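PDB 5FL3: PILI retraction protein PILT from Thermus thermophilus, which probably hydrolyses ATP to power the retraction of type IV pili, as a secretion-type ATPase of the GSP E family. Local coordinates for residues M19-A31 / L95-V107. Numbering follows the deposited sequence.
Sequences MVQARASDIHLQA and LRQRGSFGLVMRV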
loop_
_atom_site.group_PDB
_atom_site.type_symbol
_atom_site.label_atom_id
_atom_site.label_comp_id
_atom_site.label_asym_id
_atom_site.label_seq_id
_atom_site.Cartn_x
_atom_site.Cartn_y
_atom_site.Cartn_z
ATOM N N MET A 19 -3.517 -12.603 19.489
ATOM C CA MET A 19 -2.680 -12.243 18.343
ATOM C C MET A 19 -3.128 -10.925 17.697
ATOM O O MET A 19 -2.312 -10.020 17.472
ATOM C CB MET A 19 -2.666 -13.384 17.306
ATOM C CG MET A 19 -1.962 -14.636 17.835
ATOM S SD MET A 19 -1.666 -15.969 16.672
ATOM C CE MET A 19 -3.314 -16.400 16.284
ATOM N N VAL A 20 -4.421 -10.799 17.423
ATOM C CA VAL A 20 -4.910 -9.556 16.846
ATOM C C VAL A 20 -4.631 -8.359 17.765
ATOM O O VAL A 20 -4.186 -7.306 17.295
ATOM C CB VAL A 20 -6.411 -9.633 16.539
ATOM C CG1 VAL A 20 -6.894 -8.308 15.993
ATOM C CG2 VAL A 20 -6.697 -10.766 15.557
ATOM N N GLN A 21 -4.853 -8.528 19.070
ATOM C CA GLN A 21 -4.622 -7.438 20.020
ATOM C C GLN A 21 -3.138 -7.077 20.143
ATOM O O GLN A 21 -2.791 -5.943 20.497
ATOM C CB GLN A 21 -5.202 -7.794 21.384
ATOM C CG GLN A 21 -6.722 -7.688 21.428
ATOM C CD GLN A 21 -7.303 -8.053 22.780
ATOM O OE1 GLN A 21 -6.759 -8.898 23.501
ATOM N NE2 GLN A 21 -8.414 -7.406 23.136
ATOM N N ALA A 22 -2.270 -8.036 19.829
ATOM C CA ALA A 22 -0.839 -7.775 19.715
ATOM C C ALA A 22 -0.461 -7.039 18.421
ATOM O O ALA A 22 0.717 -6.815 18.167
ATOM C CB ALA A 22 -0.062 -9.084 19.810
ATOM N N ARG A 23 -1.462 -6.682 17.615
ATOM C CA ARG A 23 -1.291 -5.984 16.327
ATOM C C ARG A 23 -0.722 -6.858 15.205
ATOM O O ARG A 23 -0.006 -6.376 14.317
ATOM C CB ARG A 23 -0.417 -4.737 16.486
ATOM C CG ARG A 23 -1.138 -3.559 17.135
ATOM C CD ARG A 23 -0.197 -2.393 17.279
ATOM N NE ARG A 23 1.059 -2.813 17.893
ATOM C CZ ARG A 23 2.240 -2.757 17.286
ATOM N NH1 ARG A 23 2.325 -2.287 16.044
ATOM N NH2 ARG A 23 3.336 -3.160 17.924
ATOM N N ALA A 24 -1.072 -8.138 15.226
ATOM C CA ALA A 24 -0.645 -9.032 14.158
ATOM C C ALA A 24 -1.331 -8.656 12.865
ATOM O O ALA A 24 -2.551 -8.603 12.807
ATOM C CB ALA A 24 -0.948 -10.487 14.499
ATOM N N SER A 25 -0.535 -8.423 11.829
ATOM C CA SER A 25 -1.051 -8.250 10.491
ATOM C C SER A 25 -1.307 -9.605 9.827
ATOM O O SER A 25 -2.209 -9.745 8.996
ATOM C CB SER A 25 -0.072 -7.435 9.668
ATOM O OG SER A 25 1.198 -8.028 9.749
ATOM N N ASP A 26 -0.511 -10.600 10.209
ATOM C CA ASP A 26 -0.539 -11.910 9.566
ATOM C C ASP A 26 -0.282 -12.998 10.594
ATOM O O ASP A 26 0.581 -12.846 11.476
ATOM C CB ASP A 26 0.509 -12.004 8.444
ATOM C CG ASP A 26 0.356 -10.910 7.392
ATOM O OD1 ASP A 26 0.967 -9.821 7.538
ATOM O OD2 ASP A 26 -0.373 -11.154 6.407
ATOM N N ILE A 27 -1.036 -14.084 10.479
ATOM C CA ILE A 27 -0.859 -15.246 11.333
ATOM C C ILE A 27 -0.465 -16.473 10.508
ATOM O O ILE A 27 -1.165 -16.872 9.567
ATOM C CB ILE A 27 -2.143 -15.553 12.140
ATOM C CG1 ILE A 27 -2.513 -14.364 13.035
ATOM C CG2 ILE A 27 -1.971 -16.820 12.971
ATOM C CD1 ILE A 27 -3.939 -14.392 13.485
ATOM N N HIS A 28 0.672 -17.055 10.865
ATOM C CA HIS A 28 1.162 -18.259 10.222
ATOM C C HIS A 28 1.017 -19.481 11.135
ATOM O O HIS A 28 1.571 -19.519 12.233
ATOM C CB HIS A 28 2.619 -18.065 9.809
ATOM C CG HIS A 28 2.799 -17.073 8.697
ATOM N ND1 HIS A 28 2.596 -15.719 8.865
ATOM C CD2 HIS A 28 3.138 -17.243 7.397
ATOM C CE1 HIS A 28 2.820 -15.096 7.724
ATOM N NE2 HIS A 28 3.159 -15.997 6.820
ATOM N N LEU A 29 0.253 -20.466 10.672
ATOM C CA LEU A 29 0.061 -21.747 11.360
ATOM C C LEU A 29 0.605 -22.908 10.502
ATOM O O LEU A 29 -0.054 -23.377 9.561
ATOM C CB LEU A 29 -1.426 -21.945 11.689
ATOM C CG LEU A 29 -1.964 -20.821 12.595
ATOM C CD1 LEU A 29 -3.416 -21.002 13.002
ATOM C CD2 LEU A 29 -1.074 -20.678 13.835
ATOM N N GLN A 30 1.822 -23.345 10.824
ATOM C CA GLN A 30 2.537 -24.331 10.026
ATOM C C GLN A 30 3.105 -25.448 10.900
ATOM O O GLN A 30 3.681 -25.174 11.953
ATOM C CB GLN A 30 3.679 -23.674 9.247
ATOM C CG GLN A 30 3.281 -22.610 8.259
ATOM C CD GLN A 30 2.513 -23.163 7.061
ATOM O OE1 GLN A 30 2.321 -24.371 6.930
ATOM N NE2 GLN A 30 2.070 -22.274 6.185
ATOM N N ALA A 31 2.978 -26.692 10.450
ATOM C CA ALA A 31 3.503 -27.828 11.204
ATOM C C ALA A 31 5.015 -27.717 11.425
ATOM O O ALA A 31 5.776 -27.419 10.497
ATOM C CB ALA A 31 3.161 -29.153 10.498
ATOM N N LEU A 95 -3.293 -24.311 2.997
ATOM C CA LEU A 95 -2.415 -24.960 2.031
ATOM C C LEU A 95 -2.047 -26.349 2.521
ATOM O O LEU A 95 -2.421 -26.742 3.626
ATOM C CB LEU A 95 -1.157 -24.122 1.802
ATOM C CG LEU A 95 -0.399 -23.749 3.079
ATOM C CD1 LEU A 95 0.923 -24.481 3.121
ATOM C CD2 LEU A 95 -0.191 -22.262 3.221
ATOM N N ARG A 96 -1.332 -27.083 1.674
ATOM C CA ARG A 96 -0.718 -28.370 2.012
ATOM C C ARG A 96 0.776 -28.253 1.828
ATOM O O ARG A 96 1.232 -27.743 0.815
ATOM C CB ARG A 96 -1.257 -29.493 1.130
ATOM C CG ARG A 96 -2.761 -29.684 1.250
ATOM C CD ARG A 96 -3.333 -30.494 0.090
ATOM N NE ARG A 96 -4.752 -30.778 0.284
ATOM C CZ ARG A 96 -5.217 -31.689 1.137
ATOM N NH1 ARG A 96 -4.366 -32.407 1.873
ATOM N NH2 ARG A 96 -6.531 -31.877 1.262
ATOM N N GLN A 97 1.552 -28.696 2.803
ATOM C CA GLN A 97 2.990 -28.705 2.612
ATOM C C GLN A 97 3.588 -29.869 3.378
ATOM O O GLN A 97 3.299 -30.067 4.564
ATOM C CB GLN A 97 3.601 -27.360 3.031
ATOM C CG GLN A 97 3.521 -27.028 4.500
ATOM C CD GLN A 97 4.720 -27.554 5.269
ATOM O OE1 GLN A 97 5.768 -27.812 4.700
ATOM N NE2 GLN A 97 4.567 -27.699 6.568
ATOM N N ARG A 98 4.389 -30.660 2.671
ATOM C CA ARG A 98 5.019 -31.862 3.219
ATOM C C ARG A 98 4.019 -32.781 3.927
ATOM O O ARG A 98 4.252 -33.254 5.049
ATOM C CB ARG A 98 6.171 -31.472 4.147
ATOM C CG ARG A 98 7.344 -30.882 3.367
ATOM C CD ARG A 98 8.509 -30.520 4.247
ATOM N NE ARG A 98 8.843 -31.601 5.161
ATOM C CZ ARG A 98 9.794 -31.525 6.087
ATOM N NH1 ARG A 98 10.516 -30.410 6.206
ATOM N NH2 ARG A 98 10.023 -32.565 6.887
ATOM N N GLY A 99 2.899 -33.018 3.249
ATOM C CA GLY A 99 1.877 -33.935 3.716
ATOM C C GLY A 99 0.967 -33.323 4.758
ATOM O O GLY A 99 0.077 -33.981 5.303
ATOM N N SER A 100 1.177 -32.046 5.032
ATOM C CA SER A 100 0.514 -31.457 6.175
ATOM C C SER A 100 -0.219 -30.187 5.803
ATOM O O SER A 100 0.194 -29.477 4.872
ATOM C CB SER A 100 1.534 -31.183 7.271
ATOM O OG SER A 100 0.915 -30.480 8.314
ATOM N N PHE A 101 -1.306 -29.902 6.514
ATOM C CA PHE A 101 -2.019 -28.642 6.291
ATOM C C PHE A 101 -1.222 -27.474 6.842
ATOM O O PHE A 101 -0.471 -27.602 7.823
ATOM C CB PHE A 101 -3.421 -28.654 6.908
ATOM C CG PHE A 101 -4.434 -29.408 6.092
ATOM C CD1 PHE A 101 -4.690 -29.052 4.776
ATOM C CD2 PHE A 101 -5.122 -30.486 6.629
ATOM C CE1 PHE A 101 -5.621 -29.755 4.003
ATOM C CE2 PHE A 101 -6.062 -31.188 5.863
ATOM C CZ PHE A 101 -6.309 -30.818 4.552
ATOM N N GLY A 102 -1.370 -26.342 6.168
ATOM C CA GLY A 102 -0.822 -25.082 6.625
ATOM C C GLY A 102 -1.911 -24.033 6.583
ATOM O O GLY A 102 -2.919 -24.190 5.899
ATOM N N LEU A 103 -1.710 -22.941 7.301
ATOM C CA LEU A 103 -2.733 -21.924 7.387
ATOM C C LEU A 103 -2.095 -20.551 7.484
ATOM O O LEU A 103 -1.208 -20.314 8.314
ATOM C CB LEU A 103 -3.626 -22.190 8.594
ATOM C CG LEU A 103 -5.088 -21.750 8.565
ATOM C CD1 LEU A 103 -5.773 -22.336 7.357
ATOM C CD2 LEU A 103 -5.801 -22.168 9.855
ATOM N N VAL A 104 -2.510 -19.649 6.606
ATOM C CA VAL A 104 -2.040 -18.277 6.688
ATOM C C VAL A 104 -3.248 -17.370 6.746
ATOM O O VAL A 104 -4.067 -17.357 5.834
ATOM C CB VAL A 104 -1.139 -17.876 5.504
ATOM C CG1 VAL A 104 -0.748 -16.419 5.646
ATOM C CG2 VAL A 104 0.108 -18.750 5.460
ATOM N N MET A 105 -3.363 -16.633 7.841
ATOM C CA MET A 105 -4.507 -15.778 8.068
ATOM C C MET A 105 -4.086 -14.318 8.015
ATOM O O MET A 105 -3.133 -13.927 8.703
ATOM C CB MET A 105 -5.128 -16.107 9.413
ATOM C CG MET A 105 -5.267 -17.587 9.618
ATOM S SD MET A 105 -6.099 -17.975 11.158
ATOM C CE MET A 105 -7.627 -17.055 10.982
ATOM N N ARG A 106 -4.768 -13.522 7.191
ATOM C CA ARG A 106 -4.515 -12.075 7.154
ATOM C C ARG A 106 -5.637 -11.281 7.833
ATOM O O ARG A 106 -6.824 -11.510 7.571
ATOM C CB ARG A 106 -4.344 -11.599 5.712
ATOM C CG ARG A 106 -4.122 -10.102 5.581
ATOM C CD ARG A 106 -3.935 -9.727 4.122
ATOM N NE ARG A 106 -5.019 -10.281 3.311
ATOM C CZ ARG A 106 -6.197 -9.686 3.128
ATOM N NH1 ARG A 106 -6.438 -8.505 3.696
ATOM N NH2 ARG A 106 -7.131 -10.271 2.383
ATOM N N VAL A 107 -5.280 -10.354 8.710
ATOM C CA VAL A 107 -6.312 -9.531 9.332
ATOM C C VAL A 107 -6.758 -8.414 8.388
ATOM O O VAL A 107 -5.931 -7.662 7.904
ATOM C CB VAL A 107 -5.836 -8.905 10.651
ATOM C CG1 VAL A 107 -6.987 -8.125 11.326
ATOM C CG2 VAL A 107 -5.270 -9.981 11.578
HETATM O O HOH W 1 1.958 -26.862 7.846
#
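Ile-27 and Leu-29 exchange backbone hydrogen bonds with Met-105 and Leu-103, zipping strands 26-30 and 100-107 into an antiparallel pair whose axes run at 168° with a closest approach of 4.7 Å. One more bond, Val-107 N to Ser-25 O at 3.1 Å, extends the ladder toward the loop that follows helix 11-21. On the buried face, Leu-29 and Leu-103 run alongside each other in the same direction, CB to CB 3.8 Å, and Ile-27 and Met-105 meet through their CB atoms; helix 53-63 covers both leucines through Ile-59. Val-107 CG2 packs against Ala-24 O and Val-20 CG2. These are the two central strands of the six-stranded antiparallel sheet in the N-terminal domain, next to the P-loop ATPase domain, and the Ser-25 end touches the bound ADP. On the opposite face, His-28 turns a ring face to Val-104, whose CG1 lies 4.3 Å from the ring centroid in a CH-pi contact. Asp-26 OD2 lies against the aliphatic CB and CG of Arg-106, whose NH1 hydrogen-bonds to Ile-172 O and forms a salt bridge with Glu-173. Gln-30, bent at chi2 (-68°), lays its amide against Gly-102 CA. A water donates to Gln-30 OE1 at 2.7 Å and to Phe-101 O, and accepts from Ala-31 N and Gln-97 NE2, tying Gln-30 and Ala-31 to the type I' turn from Gln-97 to Ser-100.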